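Local coordinates for protein fructose-bisphosphate aldolase (Slackia heliotrinireducens, PDB 4MOZ) that belongs to the DeoC/LacD family of aldolases and folds as an eight-stranded parallel beta/alpha barrel, at residues S230-G242 with Q254-A268. Numbering follows the deposited sequence.
Sequences SAAAGRTGLVCAG and QLHDQIYIGGASGNA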
ATOM      1  N   SER C 230      17.894 -10.299  29.532  1.00 24.33           N
ATOM      2  CA  SER C 230      18.240 -11.639  29.069  1.00 25.91           C
ATOM      3  C   SER C 230      17.186 -12.652  29.505  1.00 26.13           C
ATOM      4  O   SER C 230      16.890 -13.600  28.774  1.00 24.38           O
ATOM      5  CB  SER C 230      19.617 -12.049  29.581  1.00 27.79           C
ATOM      6  OG  SER C 230      20.628 -11.270  28.962  1.00 29.38           O
ATOM      7  N   ALA C 231      16.624 -12.434  30.694  1.00 26.78           N
ATOM      8  CA  ALA C 231      15.550 -13.272  31.212  1.00 26.57           C
ATOM      9  C   ALA C 231      14.273 -13.068  30.398  1.00 26.56           C
ATOM     10  O   ALA C 231      13.640 -14.043  29.989  1.00 29.24           O
ATOM     11  CB  ALA C 231      15.311 -12.990  32.690  1.00 24.11           C
ATOM     12  N   ALA C 232      13.922 -11.802  30.145  1.00 26.33           N
ATOM     13  CA  ALA C 232      12.728 -11.447  29.366  1.00 26.36           C
ATOM     14  C   ALA C 232      12.745 -12.012  27.943  1.00 26.63           C
ATOM     15  O   ALA C 232      11.700 -12.381  27.404  1.00 25.33           O
ATOM     16  CB  ALA C 232      12.546  -9.939  29.332  1.00 23.61           C
ATOM     17  N   ALA C 233      13.935 -12.085  27.351  1.00 27.72           N
ATOM     18  CA  ALA C 233      14.116 -12.633  26.003  1.00 25.73           C
ATOM     19  C   ALA C 233      13.947 -14.158  25.928  1.00 25.98           C
ATOM     20  O   ALA C 233      13.846 -14.717  24.837  1.00 27.35           O
ATOM     21  CB  ALA C 233      15.469 -12.213  25.446  1.00 25.17           C
ATOM     22  N   GLY C 234      13.918 -14.823  27.084  1.00 27.05           N
ATOM     23  CA  GLY C 234      13.681 -16.270  27.154  1.00 26.73           C
ATOM     24  C   GLY C 234      14.584 -17.080  26.241  1.00 28.21           C
ATOM     25  O   GLY C 234      15.810 -17.000  26.339  1.00 29.86           O
ATOM     26  N   ARG C 235      13.976 -17.847  25.337  1.00 27.14           N
ATOM     27  CA  ARG C 235      14.733 -18.679  24.397  1.00 27.09           C
ATOM     28  C   ARG C 235      15.297 -17.927  23.187  1.00 27.98           C
ATOM     29  O   ARG C 235      15.840 -18.545  22.271  1.00 33.11           O
ATOM     30  CB  ARG C 235      13.904 -19.879  23.946  1.00 29.02           C
ATOM     31  CG  ARG C 235      13.814 -20.981  24.986  1.00 25.93           C
ATOM     32  CD  ARG C 235      12.997 -22.138  24.462  1.00 26.01           C
ATOM     33  NE  ARG C 235      12.871 -23.180  25.473  1.00 28.41           N
ATOM     34  CZ  ARG C 235      12.242 -24.336  25.294  1.00 29.86           C
ATOM     35  NH1 ARG C 235      12.194 -25.216  26.286  1.00 34.44           N
ATOM     36  NH2 ARG C 235      11.663 -24.618  24.131  1.00 27.40           N
ATOM     37  N   THR C 236      15.151 -16.604  23.181  1.00 27.45           N
ATOM     38  CA  THR C 236      15.842 -15.747  22.214  1.00 26.70           C
ATOM     39  C   THR C 236      17.128 -15.260  22.882  1.00 25.91           C
ATOM     40  O   THR C 236      17.086 -14.680  23.968  1.00 26.73           O
ATOM     41  CB  THR C 236      14.961 -14.550  21.767  1.00 25.20           C
ATOM     42  OG1 THR C 236      13.850 -15.032  21.006  1.00 22.98           O
ATOM     43  CG2 THR C 236      15.748 -13.556  20.913  1.00 22.87           C
ATOM     44  N   GLY C 237      18.265 -15.514  22.239  1.00 26.27           N
ATOM     45  CA  GLY C 237      19.563 -15.111  22.773  1.00 25.20           C
ATOM     46  C   GLY C 237      19.777 -13.618  22.645  1.00 25.93           C
ATOM     47  O   GLY C 237      19.574 -13.045  21.575  1.00 27.27           O
ATOM     48  N   LEU C 238      20.179 -12.984  23.739  1.00 25.29           N
ATOM     49  CA  LEU C 238      20.407 -11.546  23.740  1.00 25.22           C
ATOM     50  C   LEU C 238      21.870 -11.248  23.444  1.00 28.02           C
ATOM     51  O   LEU C 238      22.767 -11.836  24.050  1.00 29.19           O
ATOM     52  CB  LEU C 238      19.993 -10.942  25.082  1.00 22.63           C
ATOM     53  CG  LEU C 238      20.216  -9.443  25.307  1.00 24.25           C
ATOM     54  CD1 LEU C 238      19.189  -8.917  26.297  1.00 23.24           C
ATOM     55  CD2 LEU C 238      21.638  -9.144  25.773  1.00 22.37           C
ATOM     56  N   VAL C 239      22.113 -10.348  22.501  1.00 28.19           N
ATOM     57  CA  VAL C 239      23.471  -9.875  22.268  1.00 28.59           C
ATOM     58  C   VAL C 239      23.524  -8.387  22.557  1.00 27.90           C
ATOM     59  O   VAL C 239      22.552  -7.662  22.339  1.00 30.14           O
ATOM     60  CB  VAL C 239      24.025 -10.221  20.863  1.00 29.11           C
ATOM     61  CG1 VAL C 239      23.793 -11.690  20.538  1.00 30.37           C
ATOM     62  CG2 VAL C 239      23.420  -9.343  19.786  1.00 28.90           C
ATOM     63  N   CYS C 240      24.656  -7.940  23.075  1.00 26.41           N
ATOM     64  CA  CYS C 240      24.798  -6.558  23.469  1.00 28.84           C
ATOM     65  C   CYS C 240      26.026  -5.941  22.804  1.00 31.50           C
ATOM     66  O   CYS C 240      26.569  -6.500  21.843  1.00 32.41           O
ATOM     67  CB  CYS C 240      24.881  -6.480  24.992  1.00 31.37           C
ATOM     68  SG  CYS C 240      24.384  -4.888  25.664  1.00 35.87           S
ATOM     69  N   ALA C 241      26.454  -4.785  23.306  1.00 34.45           N
ATOM     70  CA  ALA C 241      27.620  -4.091  22.767  1.00 36.92           C
ATOM     71  C   ALA C 241      28.425  -3.408  23.875  1.00 37.48           C
ATOM     72  O   ALA C 241      27.868  -2.960  24.876  1.00 40.52           O
ATOM     73  CB  ALA C 241      27.193  -3.077  21.709  1.00 33.89           C
ATOM     74  N   GLY C 242      29.739  -3.350  23.696  1.00 38.52           N
ATOM     75  CA  GLY C 242      30.592  -2.534  24.554  1.00 41.65           C
ATOM     76  C   GLY C 242      30.701  -1.122  24.000  1.00 46.56           C
ATOM     77  O   GLY C 242      30.361  -0.879  22.836  1.00 45.85           O
ATOM     78  N   GLN C 254      33.598  -5.145  29.706  1.00 34.32           N
ATOM     79  CA  GLN C 254      32.162  -4.956  29.509  1.00 34.32           C
ATOM     80  C   GLN C 254      31.535  -6.192  28.871  1.00 31.88           C
ATOM     81  O   GLN C 254      30.527  -6.696  29.356  1.00 35.89           O
ATOM     82  CB  GLN C 254      31.886  -3.733  28.644  1.00 38.24           C
ATOM     83  CG  GLN C 254      32.071  -2.403  29.354  1.00 42.35           C
ATOM     84  CD  GLN C 254      31.746  -1.220  28.460  1.00 46.14           C
ATOM     85  OE1 GLN C 254      31.058  -1.364  27.446  1.00 54.73           O
ATOM     86  NE2 GLN C 254      32.236  -0.041  28.831  1.00 43.41           N
ATOM     87  N   LEU C 255      32.152  -6.683  27.797  1.00 31.90           N
ATOM     88  CA  LEU C 255      31.656  -7.856  27.081  1.00 32.26           C
ATOM     89  C   LEU C 255      31.627  -9.097  27.964  1.00 32.78           C
ATOM     90  O   LEU C 255      30.699  -9.905  27.884  1.00 31.67           O
ATOM     91  CB  LEU C 255      32.501  -8.130  25.830  1.00 33.48           C
ATOM     92  CG  LEU C 255      32.550  -7.087  24.711  1.00 36.37           C
ATOM     93  CD1 LEU C 255      33.199  -7.700  23.478  1.00 38.45           C
ATOM     94  CD2 LEU C 255      31.169  -6.544  24.363  1.00 35.55           C
ATOM     95  N   HIS C 256      32.656  -9.239  28.800  1.00 31.75           N
ATOM     96  CA  HIS C 256      32.760 -10.348  29.731  1.00 32.80           C
ATOM     97  C   HIS C 256      31.665 -10.276  30.770  1.00 30.99           C
ATOM     98  O   HIS C 256      30.977 -11.271  31.025  1.00 30.11           O
ATOM     99  CB  HIS C 256      34.145 -10.361  30.382  1.00 33.84           C
ATOM    100  CG  HIS C 256      34.489 -11.666  31.059  1.00 33.91           C
ATOM    101  ND1 HIS C 256      34.154 -11.929  32.336  1.00 34.85           N
ATOM    102  CD2 HIS C 256      35.153 -12.798  30.586  1.00 35.10           C
ATOM    103  CE1 HIS C 256      34.583 -13.163  32.670  1.00 36.71           C
ATOM    104  NE2 HIS C 256      35.192 -13.695  31.596  1.00 37.75           N
ATOM    105  N   ASP C 257      31.482  -9.094  31.357  1.00 29.69           N
ATOM    106  CA  ASP C 257      30.409  -8.860  32.325  1.00 29.54           C
ATOM    107  C   ASP C 257      29.026  -9.123  31.738  1.00 30.52           C
ATOM    108  O   ASP C 257      28.174  -9.713  32.400  1.00 31.70           O
ATOM    109  CB  ASP C 257      30.476  -7.435  32.881  1.00 30.86           C
ATOM    110  CG  ASP C 257      31.687  -7.207  33.772  1.00 33.32           C
ATOM    111  OD1 ASP C 257      32.364  -8.189  34.150  1.00 36.58           O
ATOM    112  OD2 ASP C 257      31.966  -6.037  34.098  1.00 37.78           O
ATOM    113  N   GLN C 258      28.812  -8.688  30.498  1.00 27.82           N
ATOM    114  CA  GLN C 258      27.526  -8.864  29.828  1.00 29.77           C
ATOM    115  C   GLN C 258      27.155 -10.337  29.690  1.00 30.89           C
ATOM    116  O   GLN C 258      25.993 -10.704  29.861  1.00 30.98           O
ATOM    117  CB  GLN C 258      27.523  -8.176  28.460  1.00 28.28           C
ATOM    118  CG  GLN C 258      27.417  -6.657  28.537  1.00 28.82           C
ATOM    119  CD  GLN C 258      27.787  -5.954  27.242  1.00 30.64           C
ATOM    120  OE1 GLN C 258      28.096  -6.593  26.228  1.00 33.49           O
ATOM    121  NE2 GLN C 258      27.761  -4.624  27.269  1.00 29.37           N
ATOM    122  N   ILE C 259      28.143 -11.177  29.390  1.00 29.97           N
ATOM    123  CA  ILE C 259      27.911 -12.609  29.250  1.00 29.18           C
ATOM    124  C   ILE C 259      27.665 -13.261  30.612  1.00 32.66           C
ATOM    125  O   ILE C 259      26.621 -13.876  30.828  1.00 33.06           O
ATOM    126  CB  ILE C 259      29.072 -13.323  28.523  1.00 29.61           C
ATOM    127  CG1 ILE C 259      29.202 -12.811  27.084  1.00 30.24           C
ATOM    128  CG2 ILE C 259      28.861 -14.836  28.538  1.00 29.65           C
ATOM    129  CD1 ILE C 259      30.481 -13.221  26.380  1.00 31.15           C
ATOM    130  N   TYR C 260      28.617 -13.110  31.528  1.00 33.00           N
ATOM    131  CA  TYR C 260      28.619 -13.902  32.756  1.00 34.64           C
ATOM    132  C   TYR C 260      27.776 -13.302  33.879  1.00 34.44           C
ATOM    133  O   TYR C 260      27.286 -14.034  34.732  1.00 36.19           O
ATOM    134  CB  TYR C 260      30.056 -14.238  33.193  1.00 36.30           C
ATOM    135  CG  TYR C 260      30.800 -15.044  32.137  1.00 36.74           C
ATOM    136  CD1 TYR C 260      30.549 -16.410  31.965  1.00 36.85           C
ATOM    137  CD2 TYR C 260      31.727 -14.434  31.286  1.00 36.30           C
ATOM    138  CE1 TYR C 260      31.212 -17.145  30.989  1.00 38.14           C
ATOM    139  CE2 TYR C 260      32.395 -15.160  30.307  1.00 35.76           C
ATOM    140  CZ  TYR C 260      32.136 -16.513  30.161  1.00 37.36           C
ATOM    141  OH  TYR C 260      32.795 -17.238  29.190  1.00 40.24           O
ATOM    142  N   ILE C 261      27.586 -11.986  33.862  1.00 35.31           N
ATOM    143  CA  ILE C 261      26.698 -11.332  34.822  1.00 35.08           C
ATOM    144  C   ILE C 261      25.349 -11.000  34.172  1.00 34.55           C
ATOM    145  O   ILE C 261      24.290 -11.245  34.761  1.00 34.20           O
ATOM    146  CB  ILE C 261      27.341 -10.069  35.448  1.00 35.89           C
ATOM    147  CG1 ILE C 261      28.646 -10.438  36.171  1.00 37.75           C
ATOM    148  CG2 ILE C 261      26.367  -9.378  36.399  1.00 35.29           C
ATOM    149  CD1 ILE C 261      29.531  -9.259  36.526  1.00 38.58           C
ATOM    150  N   GLY C 262      25.395 -10.463  32.955  1.00 32.94           N
ATOM    151  CA  GLY C 262      24.191  -9.996  32.266  1.00 30.59           C
ATOM    152  C   GLY C 262      23.405 -11.062  31.523  1.00 29.06           C
ATOM    153  O   GLY C 262      22.292 -10.807  31.068  1.00 29.90           O
ATOM    154  N   GLY C 263      23.989 -12.249  31.384  1.00 30.05           N
ATOM    155  CA  GLY C 263      23.317 -13.365  30.718  1.00 29.97           C
ATOM    156  C   GLY C 263      23.228 -13.273  29.200  1.00 28.53           C
ATOM    157  O   GLY C 263      22.422 -13.976  28.584  1.00 27.15           O
ATOM    158  N   ALA C 264      24.053 -12.420  28.594  1.00 28.01           N
ATOM    159  CA  ALA C 264      24.114 -12.299  27.133  1.00 26.66           C
ATOM    160  C   ALA C 264      24.565 -13.598  26.458  1.00 27.73           C
ATOM    161  O   ALA C 264      25.365 -14.351  27.017  1.00 27.78           O
ATOM    162  CB  ALA C 264      25.028 -11.150  26.736  1.00 25.81           C
ATOM    163  N   SER C 265      24.039 -13.855  25.261  1.00 27.66           N
ATOM    164  CA  SER C 265      24.431 -15.008  24.457  1.00 28.35           C
ATOM    165  C   SER C 265      25.418 -14.612  23.360  1.00 28.87           C
ATOM    166  O   SER C 265      25.668 -15.376  22.422  1.00 29.79           O
ATOM    167  CB  SER C 265      23.204 -15.662  23.830  1.00 27.63           C
ATOM    168  OG  SER C 265      22.449 -16.345  24.809  1.00 34.78           O
ATOM    169  N   GLY C 266      25.974 -13.412  23.479  1.00 28.80           N
ATOM    170  CA  GLY C 266      26.969 -12.947  22.534  1.00 29.72           C
ATOM    171  C   GLY C 266      27.096 -11.443  22.492  1.00 31.35           C
ATOM    172  O   GLY C 266      26.696 -10.747  23.425  1.00 34.50           O
ATOM    173  N   ASN C 267      27.662 -10.945  21.398  1.00 30.37           N
ATOM    174  CA  ASN C 267      27.900  -9.516  21.226  1.00 29.62           C
ATOM    175  C   ASN C 267      27.833  -9.081  19.764  1.00 26.50           C
ATOM    176  O   ASN C 267      27.938  -9.911  18.856  1.00 26.12           O
ATOM    177  CB  ASN C 267      29.245  -9.117  21.842  1.00 30.49           C
ATOM    178  CG  ASN C 267      30.322 -10.167  21.627  1.00 35.61           C
ATOM    179  OD1 ASN C 267      30.690 -10.491  20.490  1.00 31.38           O
ATOM    180  ND2 ASN C 267      30.834 -10.712  22.728  1.00 38.46           N
ATOM    181  N   ALA C 268      27.632  -7.779  19.557  1.00 25.62           N
ATOM    182  CA  ALA C 268      27.664  -7.173  18.230  1.00 25.87           C
ATOM    183  C   ALA C 268      28.601  -5.973  18.261  1.00 26.76           C
ATOM    184  O   ALA C 268      28.421  -5.055  19.069  1.00 28.35           O
ATOM    185  CB  ALA C 268      26.269  -6.754  17.799  1.00 23.99           C
TER
HETATM  186  O   HOH W   1      21.156 -14.499  26.228  1.00 28.83           O
HETATM  187  O   HOH W   2      30.413  -4.626  21.057  1.00 34.56           O
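One face of the Gln258 carboxamide is covered by Cys240, whose CB lies 3.4 Å from Gln258 OE1 while SG sits over the NE2 side, 3.7 Å from Gln258 NE2. At the edge of the same amide, Gln258 NE2 donates to Ala241 O (2.9 Å). The acceptor is close to the amide plane, but the donor stands above the Ala241 carbonyl plane, 61° out of it. This bond helps hold the amide in its rotation, and the extended Gln258 chain carries it from the helix across to the backbone of Ala241. Cys240 SG is turned anti to its own backbone N (chi1 -156°), which brings it onto the amide and lets it accept a weak bond from Ala241 N. Farther along, Leu255 CD2 rests against Gly242 N, and Gln254 OE1 comes within 3.2 Å of Gly242 CA as it accepts from Gly243 N.

Along the backbones, Ser265 N donates to Leu238 O, and Ala268 N reaches Cys240 O at 2.8 Å; the intervening bond from Cys240 N to Gly266 O is weak. One water links Leu238 N, Gly263 O and Ser265 OG, and a second joins Gly242 N to Ala268 O. At the other end, Ser230 OG, held beside its backbone N, donates to Gly262 O (2.7 Å), tying helix 222-232 to the turn before strand 266-269. Val239 CG1 packs on the backbone of Gly266, whereas Leu238 CD2 meets Ala264 CB on the helix side.

Backbone hydrogen bonds run from Val239 to Val209 and Val211, and from Ser265 to Leu37, carrying the sheet onward in both directions. The parallel strands, whose short segments 237-240 and 266-268 meet at 44°, are connected through helix 248-260 and form the last beta-alpha-beta unit of a TIM barrel, just before it closes onto its first strand.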